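Long-range contact in actin-related protein 8 (PDB 4FO0), which binds ATP with low basal ATPase activity, cannot polymerize, and serves the INO80 chromatin-remodelling complex, including its recruitment to sites of DNA damage: residues S14-L27 against G30-H42. Residues are numbered along the deposited sequence; the frame is centred on the assembly and turned at random.
Sequences SNFIIVIHPGSTTL and GRATDTLPASIPH. With ATP (adenosine-5'-triphosphate), chain C.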
loop_
_atom_site.group_PDB
_atom_site.type_symbol
_atom_site.label_atom_id
_atom_site.label_comp_id
_atom_site.label_asym_id
_atom_site.label_seq_id
_atom_site.Cartn_x
_atom_site.Cartn_y
_atom_site.Cartn_z
ATOM N N SER A 14 27.615 1.705 0.271
ATOM C CA SER A 14 26.183 1.577 0.056
ATOM C C SER A 14 25.835 0.716 -1.161
ATOM O O SER A 14 24.662 0.494 -1.453
ATOM C CB SER A 14 25.524 2.953 -0.041
ATOM O OG SER A 14 26.055 3.707 -1.115
ATOM N N ASN A 15 26.851 0.248 -1.878
ATOM C CA ASN A 15 26.617 -0.634 -3.007
ATOM C C ASN A 15 26.431 -2.051 -2.501
ATOM O O ASN A 15 25.948 -2.918 -3.225
ATOM C CB ASN A 15 27.765 -0.583 -4.017
ATOM C CG ASN A 15 27.449 -1.356 -5.314
ATOM O OD1 ASN A 15 26.524 -1.001 -6.051
ATOM N ND2 ASN A 15 28.231 -2.402 -5.599
ATOM N N PHE A 16 26.804 -2.267 -1.244
ATOM C CA PHE A 16 26.740 -3.586 -0.637
ATOM C C PHE A 16 25.695 -3.676 0.458
ATOM O O PHE A 16 25.684 -4.608 1.261
ATOM C CB PHE A 16 28.118 -3.992 -0.141
ATOM C CG PHE A 16 29.066 -4.218 -1.253
ATOM C CD1 PHE A 16 29.100 -5.442 -1.900
ATOM C CD2 PHE A 16 29.864 -3.184 -1.720
ATOM C CE1 PHE A 16 29.948 -5.643 -2.965
ATOM C CE2 PHE A 16 30.712 -3.378 -2.782
ATOM C CZ PHE A 16 30.754 -4.611 -3.411
ATOM N N ILE A 17 24.801 -2.702 0.465
ATOM C CA ILE A 17 23.690 -2.727 1.382
ATOM C C ILE A 17 22.380 -2.827 0.614
ATOM O O ILE A 17 22.048 -1.939 -0.177
ATOM C CB ILE A 17 23.725 -1.496 2.259
ATOM C CG1 ILE A 17 24.966 -1.576 3.159
ATOM C CG2 ILE A 17 22.431 -1.383 3.051
ATOM C CD1 ILE A 17 25.238 -0.324 3.934
ATOM N N ILE A 18 21.656 -3.928 0.814
ATOM C CA ILE A 18 20.342 -4.098 0.183
ATOM C C ILE A 18 19.228 -3.536 1.063
ATOM O O ILE A 18 19.115 -3.893 2.242
ATOM C CB ILE A 18 20.004 -5.559 -0.091
ATOM C CG1 ILE A 18 21.025 -6.191 -1.035
ATOM C CG2 ILE A 18 18.627 -5.652 -0.710
ATOM C CD1 ILE A 18 21.064 -5.541 -2.369
ATOM N N VAL A 19 18.420 -2.641 0.500
ATOM C CA VAL A 19 17.303 -2.064 1.244
ATOM C C VAL A 19 15.988 -2.720 0.835
ATOM O O VAL A 19 15.635 -2.755 -0.351
ATOM C CB VAL A 19 17.239 -0.540 1.079
ATOM C CG1 VAL A 19 16.009 0.030 1.771
ATOM C CG2 VAL A 19 18.505 0.088 1.643
ATOM N N ILE A 20 15.278 -3.258 1.822
ATOM C CA ILE A 20 14.076 -4.046 1.552
ATOM C C ILE A 20 12.815 -3.488 2.202
ATOM O O ILE A 20 12.700 -3.416 3.433
ATOM C CB ILE A 20 14.256 -5.491 1.989
ATOM C CG1 ILE A 20 15.561 -6.041 1.414
ATOM C CG2 ILE A 20 13.048 -6.335 1.557
ATOM C CD1 ILE A 20 15.907 -7.433 1.902
ATOM N N HIS A 21 11.870 -3.091 1.360
ATOM C CA HIS A 21 10.603 -2.572 1.848
ATOM C C HIS A 21 9.456 -3.409 1.317
ATOM O O HIS A 21 8.974 -3.192 0.202
ATOM C CB HIS A 21 10.405 -1.135 1.406
ATOM C CG HIS A 21 9.243 -0.472 2.062
ATOM N ND1 HIS A 21 8.736 0.740 1.635
ATOM C CD2 HIS A 21 8.482 -0.848 3.119
ATOM C CE1 HIS A 21 7.719 1.081 2.405
ATOM N NE2 HIS A 21 7.540 0.134 3.311
ATOM N N PRO A 22 9.010 -4.370 2.119
ATOM C CA PRO A 22 7.892 -5.256 1.773
ATOM C C PRO A 22 6.568 -4.497 1.831
ATOM O O PRO A 22 6.452 -3.518 2.557
ATOM C CB PRO A 22 7.924 -6.309 2.883
ATOM C CG PRO A 22 9.189 -6.036 3.682
ATOM C CD PRO A 22 9.505 -4.602 3.483
ATOM N N GLY A 23 5.589 -4.947 1.057
ATOM C CA GLY A 23 4.247 -4.387 1.086
ATOM C C GLY A 23 3.234 -5.492 0.813
ATOM O O GLY A 23 3.591 -6.577 0.331
ATOM N N SER A 24 1.971 -5.236 1.119
ATOM C CA SER A 24 0.918 -6.204 0.824
ATOM C C SER A 24 0.900 -6.541 -0.669
ATOM O O SER A 24 0.700 -7.690 -1.060
ATOM C CB SER A 24 -0.447 -5.647 1.230
ATOM O OG SER A 24 -0.457 -5.314 2.605
ATOM N N THR A 25 1.121 -5.534 -1.505
ATOM C CA THR A 25 1.004 -5.728 -2.939
ATOM C C THR A 25 2.328 -5.524 -3.675
ATOM O O THR A 25 2.602 -6.196 -4.674
ATOM C CB THR A 25 -0.158 -4.881 -3.516
ATOM O OG1 THR A 25 -1.385 -5.516 -3.153
ATOM C CG2 THR A 25 -0.116 -4.805 -5.030
ATOM N N THR A 26 3.171 -4.630 -3.182
ATOM C CA THR A 26 4.438 -4.398 -3.871
ATOM C C THR A 26 5.638 -4.507 -2.955
ATOM O O THR A 26 5.685 -3.863 -1.914
ATOM C CB THR A 26 4.480 -3.029 -4.548
ATOM O OG1 THR A 26 3.380 -2.915 -5.460
ATOM C CG2 THR A 26 5.794 -2.858 -5.305
ATOM N N LEU A 27 6.596 -5.344 -3.344
ATOM C CA LEU A 27 7.906 -5.337 -2.727
ATOM C C LEU A 27 8.779 -4.249 -3.380
ATOM O O LEU A 27 8.843 -4.115 -4.604
ATOM C CB LEU A 27 8.567 -6.706 -2.878
ATOM C CG LEU A 27 10.072 -6.728 -2.564
ATOM C CD1 LEU A 27 10.354 -6.382 -1.099
ATOM C CD2 LEU A 27 10.665 -8.080 -2.921
ATOM N N GLY A 30 16.238 -2.889 -3.479
ATOM C CA GLY A 30 17.362 -2.390 -4.259
ATOM C C GLY A 30 18.601 -2.137 -3.430
ATOM O O GLY A 30 18.557 -2.234 -2.204
ATOM N N ARG A 31 19.715 -1.826 -4.091
ATOM C CA ARG A 31 20.923 -1.384 -3.389
ATOM C C ARG A 31 20.704 0.025 -2.860
ATOM O O ARG A 31 20.010 0.841 -3.487
ATOM C CB ARG A 31 22.125 -1.348 -4.328
ATOM C CG ARG A 31 22.498 -2.658 -4.953
ATOM C CD ARG A 31 23.501 -2.432 -6.057
ATOM N NE ARG A 31 23.625 -3.606 -6.919
ATOM C CZ ARG A 31 24.565 -4.540 -6.789
ATOM N NH1 ARG A 31 25.474 -4.453 -5.819
ATOM N NH2 ARG A 31 24.594 -5.569 -7.626
ATOM N N ALA A 32 21.312 0.327 -1.722
ATOM C CA ALA A 32 21.215 1.674 -1.160
ATOM C C ALA A 32 21.730 2.752 -2.133
ATOM O O ALA A 32 21.454 3.932 -1.965
ATOM C CB ALA A 32 21.952 1.742 0.168
ATOM N N THR A 33 22.467 2.340 -3.156
ATOM C CA THR A 33 22.961 3.270 -4.167
ATOM C C THR A 33 22.003 3.464 -5.337
ATOM O O THR A 33 22.090 4.462 -6.053
ATOM C CB THR A 33 24.345 2.848 -4.713
ATOM O OG1 THR A 33 24.319 1.466 -5.104
ATOM C CG2 THR A 33 25.388 3.041 -3.648
ATOM N N ASP A 34 21.099 2.513 -5.550
ATOM C CA ASP A 34 20.127 2.654 -6.634
ATOM C C ASP A 34 19.286 3.914 -6.394
ATOM O O ASP A 34 18.993 4.289 -5.254
ATOM C CB ASP A 34 19.272 1.392 -6.789
ATOM C CG ASP A 34 20.101 0.153 -7.179
ATOM O OD1 ASP A 34 21.167 0.325 -7.808
ATOM O OD2 ASP A 34 19.686 -0.992 -6.871
ATOM N N THR A 35 18.943 4.604 -7.469
ATOM C CA THR A 35 18.146 5.810 -7.335
ATOM C C THR A 35 16.683 5.415 -7.187
ATOM O O THR A 35 15.971 5.901 -6.301
ATOM C CB THR A 35 18.328 6.721 -8.543
ATOM O OG1 THR A 35 19.679 6.607 -9.016
ATOM C CG2 THR A 35 18.033 8.164 -8.150
ATOM N N LEU A 36 16.251 4.520 -8.068
ATOM C CA LEU A 36 14.978 3.834 -7.922
ATOM C C LEU A 36 15.198 2.377 -7.537
ATOM O O LEU A 36 16.066 1.702 -8.093
ATOM C CB LEU A 36 14.203 3.878 -9.230
ATOM C CG LEU A 36 13.896 5.279 -9.725
ATOM C CD1 LEU A 36 13.124 5.174 -11.014
ATOM C CD2 LEU A 36 13.133 6.071 -8.664
ATOM N N PRO A 37 14.397 1.883 -6.586
ATOM C CA PRO A 37 14.393 0.456 -6.266
ATOM C C PRO A 37 13.598 -0.295 -7.320
ATOM O O PRO A 37 12.766 0.307 -7.994
ATOM C CB PRO A 37 13.616 0.412 -4.953
ATOM C CG PRO A 37 12.635 1.541 -5.088
ATOM C CD PRO A 37 13.408 2.632 -5.788
ATOM N N ALA A 38 13.828 -1.595 -7.447
ATOM C CA ALA A 38 12.914 -2.433 -8.213
ATOM C C ALA A 38 11.585 -2.580 -7.463
ATOM O O ALA A 38 11.543 -2.602 -6.222
ATOM C CB ALA A 38 13.521 -3.782 -8.486
ATOM N N SER A 39 10.509 -2.659 -8.232
ATOM C CA SER A 39 9.168 -2.796 -7.686
ATOM C C SER A 39 8.572 -4.072 -8.224
ATOM O O SER A 39 8.393 -4.222 -9.430
ATOM C CB SER A 39 8.286 -1.610 -8.087
ATOM O OG SER A 39 8.494 -0.483 -7.234
ATOM N N ILE A 40 8.282 -4.999 -7.328
ATOM C CA ILE A 40 7.763 -6.298 -7.725
ATOM C C ILE A 40 6.428 -6.565 -7.058
ATOM O O ILE A 40 6.269 -6.295 -5.856
ATOM C CB ILE A 40 8.737 -7.423 -7.305
ATOM C CG1 ILE A 40 10.046 -7.295 -8.071
ATOM C CG2 ILE A 40 8.117 -8.794 -7.514
ATOM C CD1 ILE A 40 10.869 -6.122 -7.628
ATOM N N PRO A 41 5.466 -7.092 -7.826
ATOM C CA PRO A 41 4.224 -7.611 -7.222
ATOM C C PRO A 41 4.623 -8.657 -6.210
ATOM O O PRO A 41 5.292 -9.624 -6.549
ATOM C CB PRO A 41 3.491 -8.270 -8.394
ATOM C CG PRO A 41 4.065 -7.571 -9.630
ATOM C CD PRO A 41 5.491 -7.228 -9.291
ATOM N N HIS A 42 4.245 -8.453 -4.964
ATOM C CA HIS A 42 4.734 -9.298 -3.896
ATOM C C HIS A 42 3.865 -10.547 -3.788
ATOM O O HIS A 42 3.048 -10.691 -2.864
ATOM C CB HIS A 42 4.712 -8.496 -2.611
ATOM C CG HIS A 42 5.482 -9.125 -1.512
ATOM N ND1 HIS A 42 4.875 -9.732 -0.436
ATOM C CD2 HIS A 42 6.812 -9.269 -1.331
ATOM C CE1 HIS A 42 5.804 -10.214 0.367
ATOM N NE2 HIS A 42 6.987 -9.938 -0.150
HETATM P PG ATP C . 0.420 -1.828 2.112
HETATM O O1G ATP C . 1.246 -0.621 2.462
HETATM O O2G ATP C . 0.987 -3.151 2.566
HETATM O O3G ATP C . -1.065 -1.698 2.374
HETATM P PB ATP C . 1.733 -1.508 -0.461
HETATM O O1B ATP C . 1.771 -2.619 -1.476
HETATM O O2B ATP C . 2.969 -1.002 0.268
HETATM O O3B ATP C . 0.518 -1.903 0.516
HETATM P PA ATP C . 1.663 0.861 -2.051
HETATM O O1A ATP C . 2.382 0.164 -3.176
HETATM O O2A ATP C . 2.335 1.915 -1.209
HETATM O O3A ATP C . 0.982 -0.261 -1.139
HETATM O "O5'" ATP C . 0.346 1.511 -2.677
HETATM C "C5'" ATP C . -0.462 0.682 -3.497
HETATM C "C4'" ATP C . -1.768 1.395 -3.748
HETATM O "O4'" ATP C . -1.466 2.635 -4.370
HETATM C "C3'" ATP C . -2.681 0.640 -4.699
HETATM O "O3'" ATP C . -3.998 0.565 -4.142
HETATM C "C2'" ATP C . -2.690 1.486 -5.949
HETATM O "O2'" ATP C . -3.923 1.429 -6.649
HETATM C "C1'" ATP C . -2.462 2.855 -5.360
HETATM N N9 ATP C . -2.065 3.814 -6.400
HETATM C C8 ATP C . -0.934 3.782 -7.119
HETATM N N7 ATP C . -0.897 4.813 -7.997
HETATM C C5 ATP C . -2.023 5.519 -7.835
HETATM C C6 ATP C . -2.613 6.716 -8.453
HETATM N N6 ATP C . -1.941 7.368 -9.436
HETATM N N1 ATP C . -3.826 7.125 -7.996
HETATM C C2 ATP C . -4.490 6.474 -7.020
HETATM N N3 ATP C . -4.007 5.365 -6.422
HETATM C C4 ATP C . -2.800 4.854 -6.780
HETATM O O HOH W 1 1.955 -10.060 -0.252
#
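Val19 and Gly30 face each other as an antiparallel hydrogen-bonded pair, with Val19 N 2.7 Å from Gly30 O. Nearer the nucleotide, Leu27 and Ile40 pair in the next hairpin, of strands 26-31 and 38-47, so strand 26-31 is paired on both sides, and His42 N donates to Thr25 O. Packing is close among these buried residues: with CG anti to the backbone N (chi1 -166°), the His42 ring comes obliquely against Leu27, His42 CD2 lying 3.5 Å from Leu27 CB. The ring's NE2 is hydrogen-bonded to Trp181 of helix 170-187.

At the far end Asn15 stays buried, but Ser14, Ala32 and Thr33 are partly exposed. The amide of Asn15 and the guanidinium of Arg31 lie side by side, their planes 8° apart, and Arg31 NH1 reaches Asn15 O in plane at 3.1 Å as well as bonding Tyr199. Replacing this arginine by an alanine takes NH1 away and is likely to leave Asn15 O and the Tyr199 hydroxyl without their shared partner. Thr33 OG1 adds only a weak bond to Asn15 OD1.

Between strands 17-21 and 26-31, the turn sets Ser24 N and OG on ATP O2G, and Thr25 N and Thr26 N both on O1B, 3.0 Å from each: the phosphate-binding beta hairpin of the actin fold.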